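Local coordinates for periplasmic binding protein/LacI transcriptional regulator (Burkholderia multivorans, PDB 4YLE) that probably captures a sugar or similar small solute in the periplasm and delivers it to an ABC transporter for uptake, at residues 42-47 with 257-262; 48-53 with 277-282; 203-208 with 232-237; 251-256 with 269-274. All blocks are in the same frame, centred on the assembly; numbering follows the deposited sequence.

Contact 1 of 4, residues 42-47 with 257-262; sequences LANEFF and DNINAI
With CG anti to the backbone N (chi1 -157°) and the chain extended beyond it, E45 reaches from the first turn of helix 45-60 to N260. The contact bridges the cleft between the two lobes of a type I periplasmic binding protein fold: 42-47 belongs to the N-terminal lobe, 257-262 to the C-terminal one. The carboxylate takes two bonds from a single residue. N260 N donates to E45 OE2 over 2.9 Å in a nearly straight line (172°), on the syn side though tilted out of the carboxylate plane. N260 ND2 gives a more bent bond of 3.0 Å to E45 OE1, arriving from above that plane. The two flat groups stand 70° apart, so this is not a coplanar pairing. Glutamate suits the place because it has the length to cross the gap and two acceptors to offer; asparagine answers with donors from both backbone and side chain, while its OD1 accepts from K263. Beside this pair I259 packs on the helix start, its CB and CG2 both 4.0 Å from E45 CB. N44 caps the helix, N44 OD1 accepting from F46 N at 3.0 Å; its ND2 bonds E75 and a bound unidentified ligand. D257 is anchored through OD1 to Q277, and its OD2 also reaches the ligand. The D257 carboxylate crosses the F46 side chain at about a right angle and meets the ring obliquely, D257 OD1 3.7 Å from F46 CD1. One water ties the lobes together as well, donating to D257 OD2 at 2.8 Å and to N44 OD1 at 3.2 Å.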
loop_
_atom_site.group_PDB
_atom_site.type_symbol
_atom_site.label_atom_id
_atom_site.label_comp_id
_atom_site.label_asym_id
_atom_site.label_seq_id
_atom_site.Cartn_x
_atom_site.Cartn_y
_atom_site.Cartn_z
ATOM N N LEU A 42 -11.779 2.029 -1.062
ATOM C CA LEU A 42 -12.260 3.347 -1.402
ATOM C C LEU A 42 -12.422 4.245 -0.179
ATOM O O LEU A 42 -12.542 5.458 -0.302
ATOM C CB LEU A 42 -13.599 3.200 -2.137
ATOM C CG LEU A 42 -13.410 2.493 -3.479
ATOM C CD1 LEU A 42 -14.769 2.296 -4.164
ATOM C CD2 LEU A 42 -12.413 3.252 -4.392
ATOM N N ALA A 43 -12.404 3.656 1.002
ATOM C CA ALA A 43 -12.453 4.454 2.209
ATOM C C ALA A 43 -11.128 5.236 2.354
ATOM O O ALA A 43 -11.114 6.385 2.815
ATOM C CB ALA A 43 -12.719 3.565 3.406
ATOM N N ASN A 44 -10.047 4.628 1.855
ATOM C CA ASN A 44 -8.661 5.013 2.169
ATOM C C ASN A 44 -8.231 6.145 1.257
ATOM O O ASN A 44 -8.272 5.981 0.027
ATOM C CB ASN A 44 -7.762 3.792 1.977
ATOM C CG ASN A 44 -6.311 4.027 2.379
ATOM O OD1 ASN A 44 -5.871 5.155 2.613
ATOM N ND2 ASN A 44 -5.566 2.931 2.471
ATOM N N GLU A 45 -7.874 7.299 1.820
ATOM C CA GLU A 45 -7.484 8.404 0.956
ATOM C C GLU A 45 -6.341 8.079 -0.001
ATOM O O GLU A 45 -6.214 8.696 -1.053
ATOM C CB GLU A 45 -7.063 9.628 1.747
ATOM C CG GLU A 45 -7.219 10.881 0.867
ATOM C CD GLU A 45 -6.484 12.093 1.373
ATOM O OE1 GLU A 45 -7.190 12.999 1.870
ATOM O OE2 GLU A 45 -5.223 12.144 1.244
ATOM N N PHE A 46 -5.472 7.165 0.389
ATOM C CA PHE A 46 -4.412 6.733 -0.510
ATOM C C PHE A 46 -4.969 6.382 -1.893
ATOM O O PHE A 46 -4.433 6.790 -2.931
ATOM C CB PHE A 46 -3.695 5.533 0.084
ATOM C CG PHE A 46 -2.570 5.010 -0.780
ATOM C CD1 PHE A 46 -1.313 5.596 -0.756
ATOM C CD2 PHE A 46 -2.768 3.904 -1.592
ATOM C CE1 PHE A 46 -0.281 5.098 -1.554
ATOM C CE2 PHE A 46 -1.756 3.393 -2.365
ATOM C CZ PHE A 46 -0.506 3.994 -2.363
ATOM N N PHE A 47 -6.049 5.612 -1.925
ATOM C CA PHE A 47 -6.607 5.208 -3.203
ATOM C C PHE A 47 -7.441 6.276 -3.839
ATOM O O PHE A 47 -7.527 6.334 -5.081
ATOM C CB PHE A 47 -7.363 3.896 -3.025
ATOM C CG PHE A 47 -6.437 2.776 -2.708
ATOM C CD1 PHE A 47 -5.551 2.324 -3.670
ATOM C CD2 PHE A 47 -6.382 2.239 -1.443
ATOM C CE1 PHE A 47 -4.644 1.321 -3.365
ATOM C CE2 PHE A 47 -5.480 1.238 -1.135
ATOM C CZ PHE A 47 -4.600 0.798 -2.093
ATOM N N ASP A 257 2.175 6.778 3.960
ATOM C CA ASP A 257 1.242 7.133 2.843
ATOM C C ASP A 257 1.187 8.635 2.602
ATOM O O ASP A 257 0.879 9.075 1.488
ATOM C CB ASP A 257 -0.221 6.666 3.034
ATOM C CG ASP A 257 -0.404 5.156 2.818
ATOM O OD1 ASP A 257 0.516 4.517 2.279
ATOM O OD2 ASP A 257 -1.461 4.621 3.221
ATOM N N ASN A 258 1.414 9.422 3.649
ATOM C CA ASN A 258 1.239 10.866 3.588
ATOM C C ASN A 258 -0.157 11.306 3.113
ATOM O O ASN A 258 -0.294 12.177 2.224
ATOM C CB ASN A 258 2.322 11.460 2.703
ATOM C CG ASN A 258 2.480 12.944 2.880
ATOM O OD1 ASN A 258 2.172 13.514 3.934
ATOM N ND2 ASN A 258 2.940 13.602 1.821
ATOM N N ILE A 259 -1.208 10.736 3.706
ATOM C CA ILE A 259 -2.562 11.206 3.384
ATOM C C ILE A 259 -2.850 12.562 4.016
ATOM O O ILE A 259 -2.247 12.930 5.018
ATOM C CB ILE A 259 -3.652 10.199 3.815
ATOM C CG1 ILE A 259 -3.688 10.072 5.341
ATOM C CG2 ILE A 259 -3.408 8.863 3.097
ATOM C CD1 ILE A 259 -4.748 9.127 5.885
ATOM N N ASN A 260 -3.768 13.317 3.419
ATOM C CA ASN A 260 -4.080 14.642 3.946
ATOM C C ASN A 260 -4.449 14.605 5.405
ATOM O O ASN A 260 -4.084 15.507 6.150
ATOM C CB ASN A 260 -5.221 15.290 3.168
ATOM C CG ASN A 260 -4.796 15.690 1.800
ATOM O OD1 ASN A 260 -3.755 16.326 1.647
ATOM N ND2 ASN A 260 -5.564 15.294 0.780
ATOM N N ALA A 261 -5.170 13.568 5.825
ATOM C CA ALA A 261 -5.638 13.524 7.213
ATOM C C ALA A 261 -4.448 13.538 8.176
ATOM O O ALA A 261 -4.581 13.955 9.320
ATOM C CB ALA A 261 -6.517 12.298 7.450
ATOM N N ILE A 262 -3.280 13.108 7.709
ATOM C CA ILE A 262 -2.123 13.005 8.600
ATOM C C ILE A 262 -1.391 14.343 8.744
ATOM O O ILE A 262 -0.583 14.532 9.653
ATOM C CB ILE A 262 -1.133 11.902 8.106
ATOM C CG1 ILE A 262 -0.523 11.168 9.300
ATOM C CG2 ILE A 262 -0.036 12.450 7.215
ATOM C CD1 ILE A 262 -1.490 10.193 9.974
HETATM O O HOH W 1 -3.563 5.261 4.879
#

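Contact 2 of 4, residues 48-53 with 277-282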
loop_
_atom_site.group_PDB
_atom_site.type_symbol
_atom_site.label_atom_id
_atom_site.label_comp_id
_atom_site.label_asym_id
_atom_site.label_seq_id
_atom_site.Cartn_x
_atom_site.Cartn_y
_atom_site.Cartn_z
ATOM N N LEU A 48 -8.064 7.138 -3.033
ATOM C CA LEU A 48 -8.783 8.255 -3.623
ATOM C C LEU A 48 -7.794 9.178 -4.332
ATOM O O LEU A 48 -8.070 9.635 -5.439
ATOM C CB LEU A 48 -9.597 8.989 -2.573
ATOM C CG LEU A 48 -10.601 8.035 -1.905
ATOM C CD1 LEU A 48 -11.399 8.830 -0.903
ATOM C CD2 LEU A 48 -11.540 7.317 -2.905
ATOM N N THR A 49 -6.621 9.376 -3.730
ATOM C CA THR A 49 -5.537 10.153 -4.333
ATOM C C THR A 49 -5.029 9.488 -5.609
ATOM O O THR A 49 -4.805 10.135 -6.639
ATOM C CB THR A 49 -4.387 10.315 -3.328
ATOM O OG1 THR A 49 -4.822 11.187 -2.279
ATOM C CG2 THR A 49 -3.144 10.915 -3.988
HETATM N N MSE A 50 -4.878 8.177 -5.550
HETATM C CA MSE A 50 -4.482 7.401 -6.706
HETATM C C MSE A 50 -5.495 7.563 -7.831
HETATM O O MSE A 50 -5.107 7.832 -8.972
HETATM C CB MSE A 50 -4.353 5.914 -6.357
HETATM C CG MSE A 50 -3.887 5.076 -7.504
HETATM SE SE MSE A 50 -3.847 3.170 -7.108
HETATM C CE MSE A 50 -2.252 3.226 -6.028
ATOM N N GLU A 51 -6.773 7.374 -7.508
ATOM C CA GLU A 51 -7.862 7.479 -8.486
ATOM C C GLU A 51 -7.895 8.850 -9.131
ATOM O O GLU A 51 -8.007 8.962 -10.358
ATOM C CB GLU A 51 -9.210 7.166 -7.815
ATOM C CG GLU A 51 -10.340 7.006 -8.782
ATOM C CD GLU A 51 -11.672 6.747 -8.097
ATOM O OE1 GLU A 51 -11.888 7.298 -7.002
ATOM O OE2 GLU A 51 -12.487 5.988 -8.658
ATOM N N ASN A 52 -7.749 9.894 -8.323
ATOM C CA ASN A 52 -7.787 11.240 -8.871
ATOM C C ASN A 52 -6.649 11.430 -9.864
ATOM O O ASN A 52 -6.856 11.989 -10.940
ATOM C CB ASN A 52 -7.714 12.292 -7.767
ATOM C CG ASN A 52 -8.969 12.328 -6.930
ATOM O OD1 ASN A 52 -10.055 11.992 -7.410
ATOM N ND2 ASN A 52 -8.826 12.724 -5.668
ATOM N N GLY A 53 -5.464 10.946 -9.510
ATOM C CA GLY A 53 -4.304 11.020 -10.386
ATOM C C GLY A 53 -4.522 10.345 -11.726
ATOM O O GLY A 53 -4.202 10.881 -12.786
ATOM N N GLN A 277 4.672 7.597 -0.914
ATOM C CA GLN A 277 4.998 6.556 -1.907
ATOM C C GLN A 277 4.255 6.808 -3.207
ATOM O O GLN A 277 4.202 5.929 -4.083
ATOM C CB GLN A 277 4.686 5.147 -1.379
ATOM C CG GLN A 277 3.217 4.942 -1.025
ATOM C CD GLN A 277 2.800 3.483 -0.909
ATOM O OE1 GLN A 277 3.273 2.643 -1.656
ATOM N NE2 GLN A 277 1.893 3.186 0.016
ATOM N N TYR A 278 3.694 8.005 -3.345
ATOM C CA TYR A 278 3.244 8.494 -4.639
ATOM C C TYR A 278 2.228 7.586 -5.335
ATOM O O TYR A 278 2.472 6.964 -6.397
ATOM C CB TYR A 278 4.473 8.740 -5.493
ATOM C CG TYR A 278 5.429 9.686 -4.778
ATOM C CD1 TYR A 278 5.047 10.988 -4.499
ATOM C CD2 TYR A 278 6.701 9.288 -4.396
ATOM C CE1 TYR A 278 5.904 11.865 -3.838
ATOM C CE2 TYR A 278 7.574 10.173 -3.746
ATOM C CZ TYR A 278 7.166 11.450 -3.470
ATOM O OH TYR A 278 8.027 12.347 -2.838
ATOM N N ALA A 279 1.044 7.585 -4.757
ATOM C CA ALA A 279 -0.069 6.794 -5.257
ATOM C C ALA A 279 -0.419 7.067 -6.717
ATOM O O ALA A 279 -0.617 6.135 -7.519
ATOM C CB ALA A 279 -1.264 7.038 -4.389
ATOM N N ALA A 280 -0.530 8.344 -7.055
ATOM C CA ALA A 280 -0.954 8.748 -8.369
ATOM C C ALA A 280 0.114 8.288 -9.357
ATOM O O ALA A 280 -0.209 7.826 -10.427
ATOM C CB ALA A 280 -1.139 10.241 -8.439
ATOM N N LYS A 281 1.382 8.462 -9.001
ATOM C CA LYS A 281 2.476 8.014 -9.864
ATOM C C LYS A 281 2.380 6.521 -10.152
ATOM O O LYS A 281 2.550 6.112 -11.282
ATOM C CB LYS A 281 3.826 8.334 -9.225
ATOM C CG LYS A 281 5.028 7.861 -10.063
ATOM C CD LYS A 281 6.293 7.809 -9.200
ATOM C CE LYS A 281 6.979 9.106 -9.152
ATOM N NZ LYS A 281 7.556 9.467 -10.468
ATOM N N GLN A 282 2.097 5.713 -9.127
ATOM C CA GLN A 282 2.040 4.266 -9.334
ATOM C C GLN A 282 0.983 3.906 -10.348
ATOM O O GLN A 282 1.241 3.081 -11.282
ATOM C CB GLN A 282 1.792 3.531 -8.039
ATOM C CG GLN A 282 2.933 3.653 -7.067
ATOM C CD GLN A 282 2.714 2.799 -5.860
ATOM O OE1 GLN A 282 2.451 1.612 -5.978
ATOM N NE2 GLN A 282 2.856 3.391 -4.675
#
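A279, the first residue of helix 279-295, points its methyl at helix 45-60, where A279 CB lies 3.8 Å from the CB of M50 (a selenomethionine) and 4.3 Å from T49 CG2. A279 O faces M50 CG and CE. M50 CG, anti to the backbone N (chi1 -177°), sits 3.4 Å from A279 O, and a bend at chi3 turns M50 CE back to 3.7 Å from that same oxygen; an unbranched chain can bend in this way to lay both carbons against the carbonyl. The hydroxyl of T49 is engaged within its own helix, with E45 O, so its methyl is the part offered to A279. At A280 the backbones come closest, M50 CA and A280 CA being only 4.1 Å apart. The A280 methyl settles on G53, A280 CB 3.8 Å from G53 CA, where a beta carbon would collide; alanine and glycine together permit this approach. Further along, Q282 folds back, Q282 NE2 donating to both Q277 O, at 2.9 Å, and Q277 OE1, which braces the residues leading into the helix. Two helices of the N-terminal lobe meeting so closely through small residues, the later one returning from the other lobe, fit the type I periplasmic binding protein fold.

Contact 3 of 4, residues 203-208 with 232-237; sequences GEWEID and DNMAIG
Van der Waals packing on the backbone of the type I' turn 203-206 comes from M234, a selenomethionine whose SE sits 3.4 Å from both W205 N and G203 C. G203 has no side chain, and a beta carbon there would collide with the selenium. Apolar contact begins at the far end of the same chain, where the bend at chi3 (-51°) carries M234 CE to 3.9 Å from W205 CE3, obliquely to the indole. I207 adds a second patch: I207 CG1 lies 3.7 Å from N233 CB, and I207 CG2 meets I236 CG2. Weak CH...O contacts run between the backbones. I207 CA approaches N233 O at 3.4 Å, and G237 CA approaches I207 O at the same distance; G237, as a glycine, can let that carbonyl in. The polar link is a water that donates to W205 O at 2.7 Å and accepts from N233 ND2 at 2.8 Å; W205 O also receives N231 ND2. W205 borders the bound unknown ligand, and E206 OE2 accepts from E75 N in the other lobe, so the turn lines the cleft. In the C-terminal lobe, strand 196-202 runs into this turn and on to helix 207-220, which starts beside helix 232-244, the helix that follows strand 226-229.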
loop_
_atom_site.group_PDB
_atom_site.type_symbol
_atom_site.label_atom_id
_atom_site.label_comp_id
_atom_site.label_asym_id
_atom_site.label_seq_id
_atom_site.Cartn_x
_atom_site.Cartn_y
_atom_site.Cartn_z
ATOM N N GLY A 203 -3.178 -4.604 12.083
ATOM C CA GLY A 203 -4.339 -3.752 12.137
ATOM C C GLY A 203 -5.079 -3.754 10.803
ATOM O O GLY A 203 -5.969 -2.941 10.610
ATOM N N GLU A 204 -4.697 -4.668 9.916
ATOM C CA GLU A 204 -5.378 -4.960 8.646
ATOM C C GLU A 204 -5.641 -3.730 7.751
ATOM O O GLU A 204 -6.603 -3.709 6.995
ATOM C CB GLU A 204 -6.701 -5.677 8.933
ATOM C CG GLU A 204 -6.466 -7.091 9.462
ATOM C CD GLU A 204 -7.711 -7.697 9.994
ATOM O OE1 GLU A 204 -8.748 -7.562 9.315
ATOM O OE2 GLU A 204 -7.655 -8.287 11.092
ATOM N N TRP A 205 -4.774 -2.736 7.897
ATOM C CA TRP A 205 -4.745 -1.494 7.130
ATOM C C TRP A 205 -5.820 -0.508 7.549
ATOM O O TRP A 205 -5.938 0.560 6.935
ATOM C CB TRP A 205 -4.894 -1.729 5.623
ATOM C CG TRP A 205 -3.862 -2.550 4.911
ATOM C CD1 TRP A 205 -4.099 -3.618 4.104
ATOM C CD2 TRP A 205 -2.432 -2.326 4.864
ATOM N NE1 TRP A 205 -2.924 -4.083 3.570
ATOM C CE2 TRP A 205 -1.888 -3.303 4.012
ATOM C CE3 TRP A 205 -1.572 -1.407 5.472
ATOM C CZ2 TRP A 205 -0.519 -3.390 3.748
ATOM C CZ3 TRP A 205 -0.208 -1.479 5.191
ATOM C CH2 TRP A 205 0.299 -2.468 4.338
ATOM N N GLU A 206 -6.597 -0.858 8.575
ATOM C CA GLU A 206 -7.772 -0.090 8.972
ATOM C C GLU A 206 -7.574 0.757 10.237
ATOM O O GLU A 206 -6.843 0.384 11.158
ATOM C CB GLU A 206 -8.970 -1.026 9.205
ATOM C CG GLU A 206 -9.298 -1.979 8.042
ATOM C CD GLU A 206 -10.049 -1.359 6.866
ATOM O OE1 GLU A 206 -10.220 -0.119 6.767
ATOM O OE2 GLU A 206 -10.470 -2.157 5.993
ATOM N N ILE A 207 -8.284 1.876 10.277
ATOM C CA ILE A 207 -8.251 2.775 11.421
ATOM C C ILE A 207 -8.689 2.077 12.692
ATOM O O ILE A 207 -7.997 2.134 13.729
ATOM C CB ILE A 207 -9.161 4.004 11.200
ATOM C CG1 ILE A 207 -8.659 4.802 9.996
ATOM C CG2 ILE A 207 -9.205 4.864 12.454
ATOM C CD1 ILE A 207 -9.542 6.023 9.625
ATOM N N ASP A 208 -9.835 1.409 12.662
ATOM C CA ASP A 208 -10.343 0.920 13.932
ATOM C C ASP A 208 -9.610 -0.359 14.372
ATOM O O ASP A 208 -9.326 -0.513 15.555
ATOM C CB ASP A 208 -11.861 0.728 13.903
ATOM C CG ASP A 208 -12.345 -0.024 12.712
ATOM O OD1 ASP A 208 -11.507 -0.511 11.917
ATOM O OD2 ASP A 208 -13.589 -0.111 12.572
ATOM N N ASP A 232 -0.984 5.160 7.194
ATOM C CA ASP A 232 -1.465 6.315 7.914
ATOM C C ASP A 232 -2.813 6.050 8.585
ATOM O O ASP A 232 -3.082 6.576 9.670
ATOM C CB ASP A 232 -1.582 7.515 6.999
ATOM C CG ASP A 232 -0.219 8.202 6.719
ATOM O OD1 ASP A 232 0.812 7.833 7.317
ATOM O OD2 ASP A 232 -0.215 9.119 5.859
ATOM N N ASN A 233 -3.670 5.256 7.955
ATOM C CA ASN A 233 -4.972 4.973 8.567
ATOM C C ASN A 233 -4.768 4.253 9.908
ATOM O O ASN A 233 -5.418 4.601 10.923
ATOM C CB ASN A 233 -5.862 4.164 7.636
ATOM C CG ASN A 233 -6.595 5.038 6.654
ATOM O OD1 ASN A 233 -6.714 6.264 6.862
ATOM N ND2 ASN A 233 -7.144 4.430 5.617
HETATM N N MSE A 234 -3.855 3.287 9.930
HETATM C CA MSE A 234 -3.585 2.620 11.199
HETATM C C MSE A 234 -2.941 3.586 12.172
HETATM O O MSE A 234 -3.216 3.502 13.383
HETATM C CB MSE A 234 -2.742 1.391 10.989
HETATM C CG MSE A 234 -3.555 0.273 10.406
HETATM SE SE MSE A 234 -2.640 -1.403 10.221
HETATM C CE MSE A 234 -1.076 -0.741 9.285
ATOM N N ALA A 235 -2.106 4.501 11.668
ATOM C CA ALA A 235 -1.487 5.520 12.513
ATOM C C ALA A 235 -2.534 6.435 13.140
ATOM O O ALA A 235 -2.383 6.808 14.293
ATOM C CB ALA A 235 -0.486 6.327 11.740
ATOM N N ILE A 236 -3.588 6.782 12.389
ATOM C CA ILE A 236 -4.688 7.590 12.920
ATOM C C ILE A 236 -5.335 6.821 14.057
ATOM O O ILE A 236 -5.619 7.389 15.117
ATOM C CB ILE A 236 -5.722 7.932 11.813
ATOM C CG1 ILE A 236 -5.093 8.933 10.846
ATOM C CG2 ILE A 236 -7.023 8.455 12.403
ATOM C CD1 ILE A 236 -5.905 9.165 9.557
ATOM N N GLY A 237 -5.555 5.527 13.861
ATOM C CA GLY A 237 -6.030 4.687 14.944
ATOM C C GLY A 237 -5.113 4.721 16.150
ATOM O O GLY A 237 -5.601 4.867 17.308
HETATM O O HOH W 2 -7.440 1.709 5.029
#

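Contact 4 of 4, residues 251-256 with 269-274; sequences VYVVGY and GRVLAT
V253 O and L272 N form one of two nearly straight backbone bonds joining these segments, 2.8 Å long (N-H...O 167°), the donor approaching nearly along the C=O axis. The same oxygen also receives a weak CH...O approach from V271 CA. G255 N donates to A273 O at 2.9 Å, in the carbonyl plane. Between these two bonds V254 turns its own backbone polar groups to the other side, to L227 and C229 of the neighbouring strand. V253 N is satisfied by a water at 3.0 Å, which gives a weak bond to R270 O. A273 N is buried without a partner in the model. T274 suits its place because a hydroxyl can donate and accept at once: OG1 bonds D232 OD1 and N258 N, while Y256 N, 3.1 Å from T274 OG1 at a poor angle, bonds weakly to D232 OD1 instead. The R270 guanidinium pairs with D268 at the end of the preceding helix. Beta-branched valines suit the extended backbone: V271 CG1, anti to the backbone N (chi1 175°), rests 3.5 Å from V253 O, and V254 CG1 touches A273 CB at 4.0 Å. L272 CD2 touches Y252 CD1, the two side chains crossing at an angle. Strand 252-254 borders the C-lobe parallel sheet, and 269-274 runs alongside in roughly the same direction after helix 263-268, an irregular continuation of the alternating beta-alpha layout characteristic of this Rossmann-like lobe.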
loop_
_atom_site.group_PDB
_atom_site.type_symbol
_atom_site.label_atom_id
_atom_site.label_comp_id
_atom_site.label_asym_id
_atom_site.label_seq_id
_atom_site.Cartn_x
_atom_site.Cartn_y
_atom_site.Cartn_z
ATOM N N VAL A 251 4.447 8.932 23.622
ATOM C CA VAL A 251 4.560 7.762 22.756
ATOM C C VAL A 251 4.522 8.280 21.335
ATOM O O VAL A 251 3.573 8.969 20.954
ATOM C CB VAL A 251 3.422 6.746 22.992
ATOM C CG1 VAL A 251 3.483 5.584 21.969
ATOM C CG2 VAL A 251 3.492 6.211 24.410
ATOM N N TYR A 252 5.592 8.033 20.594
ATOM C CA TYR A 252 5.669 8.458 19.212
ATOM C C TYR A 252 4.835 7.559 18.319
ATOM O O TYR A 252 4.722 6.351 18.563
ATOM C CB TYR A 252 7.115 8.455 18.727
ATOM C CG TYR A 252 7.961 9.581 19.286
ATOM C CD1 TYR A 252 7.724 10.887 18.902
ATOM C CD2 TYR A 252 9.008 9.329 20.156
ATOM C CE1 TYR A 252 8.501 11.931 19.372
ATOM C CE2 TYR A 252 9.785 10.373 20.649
ATOM C CZ TYR A 252 9.524 11.670 20.247
ATOM O OH TYR A 252 10.287 12.720 20.729
ATOM N N VAL A 253 4.269 8.160 17.278
ATOM C CA VAL A 253 3.590 7.413 16.219
ATOM C C VAL A 253 4.170 7.772 14.846
ATOM O O VAL A 253 4.322 8.957 14.528
ATOM C CB VAL A 253 2.073 7.701 16.202
ATOM C CG1 VAL A 253 1.392 6.997 15.056
ATOM C CG2 VAL A 253 1.437 7.327 17.511
ATOM N N VAL A 254 4.512 6.753 14.059
ATOM C CA VAL A 254 4.852 6.958 12.657
ATOM C C VAL A 254 3.920 6.147 11.788
ATOM O O VAL A 254 3.411 5.123 12.206
ATOM C CB VAL A 254 6.310 6.615 12.347
ATOM C CG1 VAL A 254 7.256 7.579 13.120
ATOM C CG2 VAL A 254 6.601 5.140 12.646
ATOM N N GLY A 255 3.737 6.611 10.549
ATOM C CA GLY A 255 2.887 5.942 9.589
ATOM C C GLY A 255 3.549 5.856 8.238
ATOM O O GLY A 255 4.778 5.825 8.134
ATOM N N TYR A 256 2.708 5.793 7.219
ATOM C CA TYR A 256 3.145 5.572 5.843
ATOM C C TYR A 256 1.960 5.907 4.947
ATOM O O TYR A 256 0.888 5.347 5.155
ATOM C CB TYR A 256 3.555 4.111 5.667
ATOM C CG TYR A 256 4.501 3.772 4.541
ATOM C CD1 TYR A 256 5.849 3.683 4.783
ATOM C CD2 TYR A 256 4.029 3.452 3.276
ATOM C CE1 TYR A 256 6.726 3.316 3.795
ATOM C CE2 TYR A 256 4.936 3.065 2.274
ATOM C CZ TYR A 256 6.272 3.026 2.574
ATOM O OH TYR A 256 7.126 2.639 1.574
ATOM N N GLY A 269 2.190 17.595 16.093
ATOM C CA GLY A 269 3.029 16.634 16.790
ATOM C C GLY A 269 2.405 15.292 17.165
ATOM O O GLY A 269 3.065 14.462 17.789
ATOM N N ARG A 270 1.153 15.052 16.788
ATOM C CA ARG A 270 0.498 13.786 17.133
ATOM C C ARG A 270 1.156 12.612 16.387
ATOM O O ARG A 270 1.199 11.499 16.903
ATOM C CB ARG A 270 -1.012 13.857 16.837
ATOM C CG ARG A 270 -1.791 14.555 17.967
ATOM C CD ARG A 270 -3.255 14.691 17.624
ATOM N NE ARG A 270 -3.428 15.565 16.477
ATOM C CZ ARG A 270 -4.507 15.580 15.705
ATOM N NH1 ARG A 270 -5.517 14.751 15.948
ATOM N NH2 ARG A 270 -4.560 16.414 14.679
ATOM N N VAL A 271 1.671 12.899 15.201
ATOM C CA VAL A 271 2.416 11.940 14.360
ATOM C C VAL A 271 3.803 12.506 14.036
ATOM O O VAL A 271 3.928 13.664 13.632
ATOM C CB VAL A 271 1.659 11.652 13.070
ATOM C CG1 VAL A 271 2.475 10.765 12.129
ATOM C CG2 VAL A 271 0.367 10.981 13.390
ATOM N N LEU A 272 4.839 11.690 14.201
ATOM C CA LEU A 272 6.208 12.133 14.017
ATOM C C LEU A 272 6.722 12.087 12.568
ATOM O O LEU A 272 7.500 12.947 12.144
ATOM C CB LEU A 272 7.132 11.290 14.904
ATOM C CG LEU A 272 8.630 11.557 14.732
ATOM C CD1 LEU A 272 8.976 12.902 15.368
ATOM C CD2 LEU A 272 9.469 10.424 15.330
ATOM N N ALA A 273 6.315 11.078 11.826
ATOM C CA ALA A 273 6.757 10.934 10.443
ATOM C C ALA A 273 5.839 10.013 9.688
ATOM O O ALA A 273 5.165 9.173 10.268
ATOM C CB ALA A 273 8.171 10.397 10.394
ATOM N N THR A 274 5.836 10.190 8.374
ATOM C CA THR A 274 5.162 9.283 7.458
ATOM C C THR A 274 6.036 9.211 6.208
ATOM O O THR A 274 7.184 9.624 6.249
ATOM C CB THR A 274 3.748 9.762 7.138
ATOM O OG1 THR A 274 3.070 8.780 6.343
ATOM C CG2 THR A 274 3.740 11.100 6.403
HETATM O O HOH W 3 4.088 11.109 17.315
#

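How the contacts relate
Contact 2 lies within the N-terminal lobe, contacts 3 and 4 within the C-terminal lobe, and contact 1 spans the cleft between them. Contacts 1 and 2 share helix 45-60, their centres about 10 Å apart; contacts 2 and 4 are the most distant pair, with centres about 22 Å apart. Along the chain, contact 3 closes before contact 4 opens, and both are nested within the loop closed by contact 2; the segments of contact 1 alternate with those of contacts 2 and 4 and enclose contact 3. The D232 carboxylate, at the start of helix 232-244, ties contact 3 to contact 1, through I259 N, and to contact 4. This network, beside a bound unidentified ligand, is consistent with lobes closed around a solute.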